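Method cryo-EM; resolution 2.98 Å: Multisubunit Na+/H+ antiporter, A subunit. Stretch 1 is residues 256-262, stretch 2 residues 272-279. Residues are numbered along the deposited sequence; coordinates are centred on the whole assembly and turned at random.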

# COMPACT_ATOMS: atom_id res chain seq x y z
N ILE A 256 -98.51 -36.36 7.60
CA ILE A 256 -97.79 -37.62 7.72
C ILE A 256 -97.04 -37.74 9.04
O ILE A 256 -96.92 -38.84 9.61
CB ILE A 256 -96.86 -37.75 6.49
CG1 ILE A 256 -96.03 -39.03 6.55
CG2 ILE A 256 -96.01 -36.50 6.28
CD1 ILE A 256 -95.25 -39.24 5.34
N TRP A 257 -96.55 -36.62 9.59
CA TRP A 257 -95.69 -36.67 10.76
C TRP A 257 -96.45 -36.90 12.05
O TRP A 257 -95.89 -37.46 13.00
CB TRP A 257 -94.88 -35.38 10.85
CG TRP A 257 -95.70 -34.16 10.92
CD1 TRP A 257 -96.18 -33.44 9.87
CD2 TRP A 257 -96.14 -33.48 12.10
NE1 TRP A 257 -96.89 -32.36 10.32
CE2 TRP A 257 -96.88 -32.36 11.68
CE3 TRP A 257 -95.98 -33.71 13.47
CZ2 TRP A 257 -97.46 -31.48 12.58
CZ3 TRP A 257 -96.55 -32.84 14.35
CH2 TRP A 257 -97.28 -31.73 13.91
N LEU A 258 -97.71 -36.51 12.11
CA LEU A 258 -98.48 -36.52 13.34
C LEU A 258 -98.86 -37.92 13.85
O LEU A 258 -98.89 -38.09 15.08
CB LEU A 258 -99.72 -35.63 13.17
CG LEU A 258 -100.55 -35.28 14.41
CD1 LEU A 258 -99.67 -34.58 15.40
CD2 LEU A 258 -101.69 -34.37 14.04
N PRO A 259 -99.16 -38.93 13.03
CA PRO A 259 -99.29 -40.28 13.59
C PRO A 259 -97.99 -40.94 14.01
O PRO A 259 -98.04 -41.95 14.72
CB PRO A 259 -99.97 -41.07 12.47
CG PRO A 259 -100.67 -40.09 11.71
CD PRO A 259 -99.79 -38.90 11.70
N ASP A 260 -96.83 -40.43 13.60
CA ASP A 260 -95.57 -41.00 14.05
C ASP A 260 -94.97 -40.22 15.21
O ASP A 260 -94.00 -40.68 15.82
CB ASP A 260 -94.57 -41.08 12.89
CG ASP A 260 -93.52 -42.17 13.10
OD1 ASP A 260 -93.59 -42.89 14.12
OD2 ASP A 260 -92.64 -42.31 12.23
N ALA A 261 -95.56 -39.08 15.56
CA ALA A 261 -95.25 -38.37 16.79
C ALA A 261 -95.99 -38.93 17.99
O ALA A 261 -96.11 -38.23 19.00
CB ALA A 261 -95.55 -36.88 16.63
N MET A 262 -96.52 -40.15 17.91
CA MET A 262 -97.24 -40.78 18.99
C MET A 262 -96.35 -41.67 19.85
O MET A 262 -96.86 -42.39 20.71
CB MET A 262 -98.41 -41.59 18.45
CG MET A 262 -99.52 -40.77 17.81
SD MET A 262 -100.40 -39.66 18.94
CE MET A 262 -99.75 -38.07 18.45
N LEU A 272 -99.35 -31.10 23.12
CA LEU A 272 -98.85 -30.64 21.83
C LEU A 272 -99.83 -30.98 20.71
O LEU A 272 -100.19 -30.11 19.91
CB LEU A 272 -97.48 -31.26 21.54
CG LEU A 272 -96.21 -30.63 22.11
CD1 LEU A 272 -96.05 -30.83 23.61
CD2 LEU A 272 -95.00 -31.19 21.39
N HIS A 273 -100.26 -32.24 20.63
CA HIS A 273 -101.05 -32.68 19.50
C HIS A 273 -102.54 -32.67 19.82
O HIS A 273 -103.31 -33.39 19.19
CB HIS A 273 -100.57 -34.06 19.09
CG HIS A 273 -99.08 -34.18 19.10
ND1 HIS A 273 -98.26 -33.41 18.31
CD2 HIS A 273 -98.25 -34.97 19.83
CE1 HIS A 273 -97.00 -33.71 18.54
NE2 HIS A 273 -96.96 -34.66 19.46
N SER A 274 -102.95 -31.89 20.82
CA SER A 274 -104.34 -31.54 21.00
C SER A 274 -104.57 -30.04 20.96
O SER A 274 -105.50 -29.59 20.28
CB SER A 274 -104.85 -32.11 22.33
OG SER A 274 -104.72 -33.51 22.33
N ALA A 275 -103.77 -29.25 21.68
CA ALA A 275 -104.19 -27.89 21.94
C ALA A 275 -103.26 -26.80 21.45
O ALA A 275 -103.72 -25.67 21.25
CB ALA A 275 -104.41 -27.68 23.44
N THR A 276 -101.97 -27.07 21.25
CA THR A 276 -101.02 -25.98 21.05
C THR A 276 -100.36 -25.97 19.68
O THR A 276 -100.50 -24.98 18.95
CB THR A 276 -99.97 -26.04 22.15
OG1 THR A 276 -99.46 -27.38 22.22
CG2 THR A 276 -100.58 -25.65 23.47
N MET A 277 -99.64 -27.02 19.29
CA MET A 277 -98.80 -26.89 18.10
C MET A 277 -99.59 -27.11 16.82
O MET A 277 -99.44 -26.35 15.86
CB MET A 277 -97.62 -27.86 18.17
CG MET A 277 -96.74 -27.76 16.95
SD MET A 277 -95.32 -28.83 17.04
CE MET A 277 -96.13 -30.42 17.07
N VAL A 278 -100.48 -28.10 16.81
CA VAL A 278 -101.28 -28.40 15.63
C VAL A 278 -102.34 -27.34 15.34
O VAL A 278 -103.05 -27.47 14.34
CB VAL A 278 -101.94 -29.78 15.79
CG1 VAL A 278 -100.88 -30.85 15.96
CG2 VAL A 278 -102.88 -29.76 16.97
N LYS A 279 -102.47 -26.31 16.17
CA LYS A 279 -103.36 -25.19 15.92
C LYS A 279 -102.61 -23.91 15.58
O LYS A 279 -103.24 -22.85 15.47
CB LYS A 279 -104.26 -24.96 17.13
CG LYS A 279 -105.27 -26.08 17.31
CD LYS A 279 -106.09 -25.91 18.56
CE LYS A 279 -107.20 -26.94 18.60
NZ LYS A 279 -106.65 -28.31 18.66

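The contact between residues 256-262 and 272-279 is one of shape rather than of polar bonding. No hydrogen bond crosses it, and the two stretches together bury 254 Å² against each other. The backbones stay well apart: even the nearest pair of CA atoms, L258 CA and H273 CA, are 7.7 Å from each other, so side chains must fill the gap. Four residues of the first stretch, W257, L258, A261 and M262, meet three of the second, H273, M277 and V278.

The main bump is H273. Its CA-to-CB bond points toward the first stretch, and with chi1 at -42° (m) and chi2 at -62° the imidazole lies across a shallow hollow formed by W257, L258, A261 and M262, whose contacting atoms all lie on one side of its plane. It accordingly has the largest covered area, 76 Å². The approaches fall on different ring atoms, but all from that one side: L258 CD1 lies 3.4 Å from H273 ND1, M262 CE 3.7 Å from H273 CD2, and W257 CZ3 4.3 Å from H273 CE1. A261 O comes within 3.7 Å of H273 NE2, a close approach without a hydrogen bond. A261 CB is 3.9 Å from the same NE2; its CA-to-CB bond points toward the second stretch, and the methyl and the carbonyl O of A261 both lie close to the ring. A flat, compact ring suits this place, since it can offer several atoms to several neighbours from one side.

The surface under the ring is built by reach. W257, L258 and M262 all set out sideways from the backbone, but their ends come nearer to the second stretch. In M262, chi1 and chi2 are both m (-67° and -64°), while chi3, at 106°, lies between wells; this path carries the terminal methyl to H273. A flexible, unbranched thioether chain suits such an indirect route. L258, with chi1 t and chi2 p, places CD1 where it meets both the imidazole and V278, at 4.0 Å between L258 CD1 and V278 CG1.

The second fit centres on the indole of W257, with chi1 at 58° (p) and chi2 at -88°. H273 CE1 sits at the edge of this ring, near its plane, whereas the two aliphatic neighbours approach obliquely. M277 CE is 3.6 Å from W257 CH2, and V278 CG1 is 4.2 Å from that same atom. M277 achieves its reach with an extended chain, chi1 and chi2 both t (179° and 178°), before chi3 turns to 64°. V278 is compact, and its CG1 touches both the indole and L258. These apolar groups suit a buried setting in which packing needs no polar partner.

Each stretch also has internal hydrogen bonds. W257 O receives D260 N at 3.2 Å and, weakly, A261 N at 3.0 Å. In the second stretch, M277 N donates to L272 O at 3.2 Å, spanning five residues in keeping with the wider pi-type turn at 272-276. K279, out of reach of the first stretch, reaches back along the sequence, and its side-chain K279 NZ donates to S274 O at a very short 2.4 Å.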